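Local structure of probable leucine/isoleucine/valine-binding protein (Rhodopirellula baltica, 4KV7) at residues A144-D147 / A148-K152. The protein probably binds leucine, isoleucine, valine or related small ligands as the periplasmic receptor of an ABC transporter, although its function has not been established. The protein carries 1 engineered substitution. Sequence-based numbering, arbitrary orientation.
Sequences AMVD and ALVAK
Leu149 leans back over the carbonyl of Met145, one helical turn earlier, and packs tightly against it. Its amide gives a hydrogen bond to Met145 O (N to O 2.9 Å), and its branch point lies against the same oxygen, with Leu149 CG 3.3 Å from Met145 O. CG is placed there by a first torsion that sets it beside the backbone N and anti to the carbonyl carbon (chi1 -73°); CD1 also lies near the oxygen. Val150 repeats the pattern at Val146: its N-H meets Val146 O almost linearly (170°), and Val150 CG2 rests 3.3 Å from that oxygen. The two valines themselves brush only loosely through methyl groups, Val146 CG1 to Val150 CG2 at 4.3 Å. On the neighbouring flank Ala148 bonds through its N to Ala144 O (3.1 Å), with the methyl close by, and the donor stands 30° out of the carbonyl plane. The buried side is mainly apolar: Met145, a selenomethionine, and Leu149 both reach Leu246, with Ile221 and Ala219 of strand 219-223 beneath, while Val146 packs on Ala179 and Ile180 and both valines touch His183. The outer side is looser. Ala151 bonds to Asp147 O (N to O 3.0 Å), yet the residue is exposed. Asp147 CB points away overall, and OD1 forms a salt bridge with Arg182 NH1 and a hydrogen bond with His183 NE2, tying the surface edge to helix 167-183. Lys152 N makes weak backbone bonds to Ala148 O and Leu149 O, and NZ is hydrogen-bonded to Glu376 O. The i to i+4 bonds belong to the C-terminal part of amphipathic helix 138-151, which packs on a largely parallel sheet in an alpha/beta lobe of the periplasmic binding protein fold.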
# COMPACT_ATOMS: atom_id res chain seq x y z
N ALA A 144 -1.82 -3.11 -15.42
CA ALA A 144 -3.25 -3.40 -15.51
C ALA A 144 -4.03 -2.20 -16.05
O ALA A 144 -4.88 -2.34 -16.92
CB ALA A 144 -3.79 -3.83 -14.16
N MSE A 145 -3.71 -1.01 -15.54
CA MSE A 145 -4.35 0.22 -15.99
C MSE A 145 -4.10 0.47 -17.47
O MSE A 145 -5.04 0.73 -18.23
CB MSE A 145 -3.81 1.41 -15.21
CG MSE A 145 -4.18 1.46 -13.75
SE MSE A 145 -3.26 2.98 -13.03
CE MSE A 145 -4.11 3.12 -11.28
N VAL A 146 -2.83 0.43 -17.87
CA VAL A 146 -2.47 0.77 -19.24
C VAL A 146 -3.09 -0.22 -20.21
O VAL A 146 -3.66 0.19 -21.23
CB VAL A 146 -0.95 0.89 -19.41
CG1 VAL A 146 -0.56 0.90 -20.90
CG2 VAL A 146 -0.42 2.12 -18.68
N ASP A 147 -2.99 -1.51 -19.92
CA ASP A 147 -3.57 -2.50 -20.82
C ASP A 147 -5.07 -2.28 -20.97
O ASP A 147 -5.61 -2.38 -22.07
CB ASP A 147 -3.30 -3.93 -20.33
CG ASP A 147 -1.85 -4.36 -20.49
OD1 ASP A 147 -1.11 -3.72 -21.26
OD2 ASP A 147 -1.46 -5.34 -19.83
N ALA A 148 -5.74 -1.97 -19.87
CA ALA A 148 -7.19 -1.77 -19.92
C ALA A 148 -7.57 -0.51 -20.68
O ALA A 148 -8.56 -0.50 -21.41
CB ALA A 148 -7.76 -1.73 -18.53
N LEU A 149 -6.79 0.56 -20.52
CA LEU A 149 -7.04 1.80 -21.25
C LEU A 149 -6.89 1.59 -22.75
O LEU A 149 -7.73 2.02 -23.54
CB LEU A 149 -6.10 2.90 -20.76
CG LEU A 149 -6.44 3.45 -19.37
CD1 LEU A 149 -5.25 4.19 -18.79
CD2 LEU A 149 -7.65 4.38 -19.47
N VAL A 150 -5.80 0.94 -23.13
CA VAL A 150 -5.52 0.71 -24.54
C VAL A 150 -6.58 -0.21 -25.15
O VAL A 150 -7.00 -0.00 -26.28
CB VAL A 150 -4.10 0.14 -24.74
CG1 VAL A 150 -3.88 -0.33 -26.16
CG2 VAL A 150 -3.06 1.18 -24.34
N ALA A 151 -7.05 -1.19 -24.39
CA ALA A 151 -8.11 -2.08 -24.88
C ALA A 151 -9.41 -1.31 -25.18
O ALA A 151 -10.21 -1.74 -26.00
CB ALA A 151 -8.35 -3.21 -23.89
N LYS A 152 -9.61 -0.19 -24.49
CA LYS A 152 -10.80 0.64 -24.69
C LYS A 152 -10.60 1.71 -25.75
O LYS A 152 -11.50 2.51 -26.01
CB LYS A 152 -11.24 1.27 -23.37
CG LYS A 152 -11.89 0.29 -22.42
CD LYS A 152 -13.10 -0.36 -23.07
CE LYS A 152 -13.59 -1.54 -22.25
NZ LYS A 152 -14.69 -2.26 -22.96